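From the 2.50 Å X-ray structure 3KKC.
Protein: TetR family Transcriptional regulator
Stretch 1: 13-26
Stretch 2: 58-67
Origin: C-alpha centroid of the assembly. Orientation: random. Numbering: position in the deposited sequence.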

# COMPACT_ATOMS: atom_id res chain seq x y z
N THR A 13 22.49 -21.98 20.52
CA THR A 13 21.43 -21.22 21.17
C THR A 13 21.09 -19.92 20.42
O THR A 13 19.96 -19.44 20.49
CB THR A 13 21.64 -20.96 22.72
OG1 THR A 13 23.00 -20.63 23.00
CG2 THR A 13 21.22 -22.17 23.54
N LYS A 14 22.06 -19.36 19.71
CA LYS A 14 21.81 -18.14 18.95
C LYS A 14 20.88 -18.48 17.79
O LYS A 14 19.90 -17.79 17.52
CB LYS A 14 23.11 -17.49 18.46
CG LYS A 14 23.27 -16.05 18.95
CD LYS A 14 24.50 -15.36 18.34
CE LYS A 14 24.51 -15.44 16.80
NZ LYS A 14 24.26 -14.15 16.04
N VAL A 15 21.16 -19.59 17.13
CA VAL A 15 20.31 -20.11 16.06
C VAL A 15 18.91 -20.47 16.55
O VAL A 15 17.95 -20.26 15.82
CB VAL A 15 20.97 -21.32 15.37
CG1 VAL A 15 19.92 -22.17 14.63
CG2 VAL A 15 22.10 -20.84 14.46
N ALA A 16 18.77 -21.00 17.76
CA ALA A 16 17.44 -21.37 18.25
C ALA A 16 16.51 -20.17 18.30
O ALA A 16 15.34 -20.25 17.91
CB ALA A 16 17.50 -22.04 19.60
N ILE A 17 17.04 -19.06 18.80
CA ILE A 17 16.31 -17.80 18.86
C ILE A 17 15.97 -17.33 17.44
O ILE A 17 14.80 -17.09 17.11
CB ILE A 17 17.16 -16.73 19.58
CG1 ILE A 17 17.56 -17.24 20.97
CG2 ILE A 17 16.44 -15.37 19.61
CD1 ILE A 17 18.70 -16.46 21.58
N TYR A 18 17.00 -17.22 16.60
CA TYR A 18 16.83 -16.86 15.21
C TYR A 18 15.66 -17.65 14.63
O TYR A 18 14.68 -17.07 14.19
CB TYR A 18 18.11 -17.16 14.44
CG TYR A 18 18.20 -16.56 13.05
CD1 TYR A 18 18.81 -15.32 12.85
CD2 TYR A 18 17.72 -17.24 11.93
CE1 TYR A 18 18.92 -14.76 11.61
CE2 TYR A 18 17.82 -16.68 10.66
CZ TYR A 18 18.42 -15.43 10.51
OH TYR A 18 18.54 -14.85 9.26
N ASN A 19 15.74 -18.98 14.67
CA ASN A 19 14.71 -19.82 14.05
C ASN A 19 13.33 -19.60 14.70
O ASN A 19 12.30 -19.61 14.01
CB ASN A 19 15.10 -21.32 14.01
CG ASN A 19 16.25 -21.64 13.01
OD1 ASN A 19 16.54 -20.88 12.07
ND2 ASN A 19 16.90 -22.77 13.24
N ALA A 20 13.31 -19.38 16.01
CA ALA A 20 12.06 -19.09 16.73
C ALA A 20 11.39 -17.82 16.22
O ALA A 20 10.17 -17.76 16.02
CB ALA A 20 12.31 -18.99 18.22
N PHE A 21 12.20 -16.79 16.02
CA PHE A 21 11.73 -15.51 15.51
C PHE A 21 11.07 -15.68 14.13
O PHE A 21 10.03 -15.11 13.87
CB PHE A 21 12.91 -14.56 15.45
CG PHE A 21 12.57 -13.18 14.96
CD1 PHE A 21 11.68 -12.38 15.66
CD2 PHE A 21 13.20 -12.68 13.84
CE1 PHE A 21 11.39 -11.13 15.22
CE2 PHE A 21 12.91 -11.40 13.40
CZ PHE A 21 12.00 -10.63 14.08
N ILE A 22 11.68 -16.48 13.27
CA ILE A 22 11.15 -16.75 11.95
C ILE A 22 9.83 -17.52 12.00
O ILE A 22 8.88 -17.18 11.30
CB ILE A 22 12.20 -17.49 11.08
CG1 ILE A 22 13.35 -16.54 10.73
CG2 ILE A 22 11.57 -18.05 9.80
CD1 ILE A 22 14.40 -17.18 9.84
N SER A 23 9.77 -18.55 12.83
CA SER A 23 8.59 -19.40 12.90
C SER A 23 7.42 -18.60 13.42
O SER A 23 6.28 -18.85 13.05
CB SER A 23 8.87 -20.62 13.81
OG SER A 23 7.73 -21.04 14.57
N LEU A 24 7.70 -17.62 14.28
CA LEU A 24 6.67 -16.79 14.88
C LEU A 24 6.23 -15.69 13.93
O LEU A 24 5.15 -15.11 14.07
CB LEU A 24 7.19 -16.14 16.17
CG LEU A 24 7.14 -17.00 17.43
CD1 LEU A 24 8.01 -16.38 18.53
CD2 LEU A 24 5.69 -17.20 17.87
N LEU A 25 7.09 -15.39 12.96
CA LEU A 25 6.81 -14.39 11.96
C LEU A 25 6.00 -15.02 10.82
O LEU A 25 5.71 -14.36 9.83
CB LEU A 25 8.12 -13.85 11.42
CG LEU A 25 8.59 -12.42 11.68
CD1 LEU A 25 8.03 -11.87 12.97
CD2 LEU A 25 10.11 -12.41 11.67
N GLN A 26 5.67 -16.29 10.96
CA GLN A 26 4.84 -16.98 9.97
C GLN A 26 3.38 -16.80 10.37
O GLN A 26 2.49 -16.79 9.52
CB GLN A 26 5.22 -18.47 9.87
CG GLN A 26 5.39 -18.97 8.42
CD GLN A 26 6.25 -20.23 8.31
OE1 GLN A 26 6.20 -21.11 9.17
NE2 GLN A 26 7.02 -20.32 7.22
N VAL A 58 16.92 -5.69 16.57
CA VAL A 58 18.07 -6.18 15.82
C VAL A 58 17.90 -7.59 15.22
O VAL A 58 18.73 -8.01 14.43
CB VAL A 58 19.39 -6.06 16.61
CG1 VAL A 58 19.57 -4.62 17.09
CG2 VAL A 58 19.42 -7.04 17.76
N LEU A 59 16.82 -8.29 15.57
CA LEU A 59 16.51 -9.56 14.90
C LEU A 59 15.91 -9.26 13.55
O LEU A 59 16.24 -9.91 12.55
CB LEU A 59 15.50 -10.40 15.68
CG LEU A 59 15.94 -11.07 16.96
CD1 LEU A 59 15.77 -10.08 18.08
CD2 LEU A 59 15.10 -12.31 17.21
N LEU A 60 15.00 -8.30 13.52
CA LEU A 60 14.38 -7.90 12.27
C LEU A 60 15.47 -7.42 11.32
O LEU A 60 15.53 -7.82 10.15
CB LEU A 60 13.38 -6.79 12.50
CG LEU A 60 12.58 -6.63 11.24
CD1 LEU A 60 11.96 -7.96 10.92
CD2 LEU A 60 11.52 -5.58 11.44
N LYS A 61 16.35 -6.58 11.86
CA LYS A 61 17.45 -5.99 11.10
C LYS A 61 18.36 -7.11 10.55
O LYS A 61 18.45 -7.29 9.33
CB LYS A 61 18.20 -5.00 11.99
CG LYS A 61 19.56 -4.52 11.49
CD LYS A 61 20.51 -4.40 12.70
CE LYS A 61 21.80 -3.66 12.39
NZ LYS A 61 21.53 -2.43 11.59
N GLU A 62 19.02 -7.85 11.44
CA GLU A 62 19.77 -9.05 11.06
C GLU A 62 19.02 -9.93 10.04
O GLU A 62 19.53 -10.17 8.95
CB GLU A 62 20.10 -9.89 12.28
CG GLU A 62 21.17 -9.29 13.17
CD GLU A 62 21.89 -10.34 13.97
OE1 GLU A 62 21.61 -11.55 13.75
OE2 GLU A 62 22.73 -9.97 14.82
N LEU A 63 17.82 -10.39 10.40
CA LEU A 63 17.00 -11.19 9.49
C LEU A 63 16.97 -10.57 8.08
O LEU A 63 17.62 -11.08 7.18
CB LEU A 63 15.60 -11.44 10.04
CG LEU A 63 14.63 -12.20 9.12
CD1 LEU A 63 15.25 -13.49 8.70
CD2 LEU A 63 13.28 -12.46 9.78
N CYS A 64 16.22 -9.49 7.88
CA CYS A 64 16.30 -8.69 6.65
C CYS A 64 17.69 -8.62 6.04
O CYS A 64 17.87 -8.88 4.84
CB CYS A 64 15.84 -7.24 6.92
SG CYS A 64 14.10 -7.11 7.32
N GLU A 65 18.67 -8.25 6.85
CA GLU A 65 20.03 -8.15 6.36
C GLU A 65 20.39 -9.44 5.60
O GLU A 65 20.78 -9.39 4.43
CB GLU A 65 20.99 -7.88 7.51
CG GLU A 65 22.44 -7.94 7.12
CD GLU A 65 23.31 -7.06 7.98
OE1 GLU A 65 22.92 -6.72 9.13
OE2 GLU A 65 24.40 -6.69 7.49
N ASP A 66 20.21 -10.59 6.28
CA ASP A 66 20.36 -11.95 5.74
C ASP A 66 19.46 -12.23 4.54
O ASP A 66 19.93 -12.68 3.51
CB ASP A 66 20.02 -13.01 6.80
CG ASP A 66 21.10 -13.18 7.85
OD1 ASP A 66 22.25 -12.76 7.61
OD2 ASP A 66 20.79 -13.74 8.91
N LEU A 67 18.16 -12.02 4.71
CA LEU A 67 17.20 -12.29 3.65
C LEU A 67 17.53 -11.55 2.35
O LEU A 67 17.44 -12.11 1.25
CB LEU A 67 15.80 -11.93 4.13
CG LEU A 67 14.92 -13.12 4.50
CD1 LEU A 67 15.76 -14.38 4.67
CD2 LEU A 67 14.12 -12.82 5.74

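Two helical segments of one chain cross almost at right angles, 87° between their directions, with axes 10.9 Å apart at closest approach. The contact buries 458 Å² over both sides, and side chains fill the space between the axes.

Phe-21 lies at its heart. Its CB points toward the other helix, and the t rotamer (chi1 -179°) carries the ring out to Leu-59, whose CB sits 3.7 Å from the Phe-21 ring centroid, nearly along the normal, in a CH-pi contact. Leu-59, at chi1 m and chi2 p, also brings CD2 within 3.5 Å of Phe-21 CG and 4.1 Å of Ile-17 CG2. A flat, wide ring suits this place because it offers a face to one leucine while Phe-21 CE2 remains 3.8 Å from Leu-63 CD2.

Leu-63 starts sideways, but its t,p conformation brings its branched end nearer. Leucine suits the place because its two methyls let one apolar side chain meet two neighbours: Leu-63 CD1 lies 4.0 Å from Ile-22 CD1, and Leu-63 CD2 3.7 Å from Leu-25 CD2.

Tyr-18 also leaves its backbone sideways. With chi1 t, its ring extends past Leu-63, Tyr-18 CZ to Leu-63 CD1 4.1 Å, and Tyr-18 OH donates a short 2.5 Å hydrogen bond to Asp-66 OD2. Tyrosine thus joins apolar packing to a polar tip. Lys-14 NZ remains 4.4 Å from Glu-62 OE1, an electrostatic attraction beyond salt-bridge range.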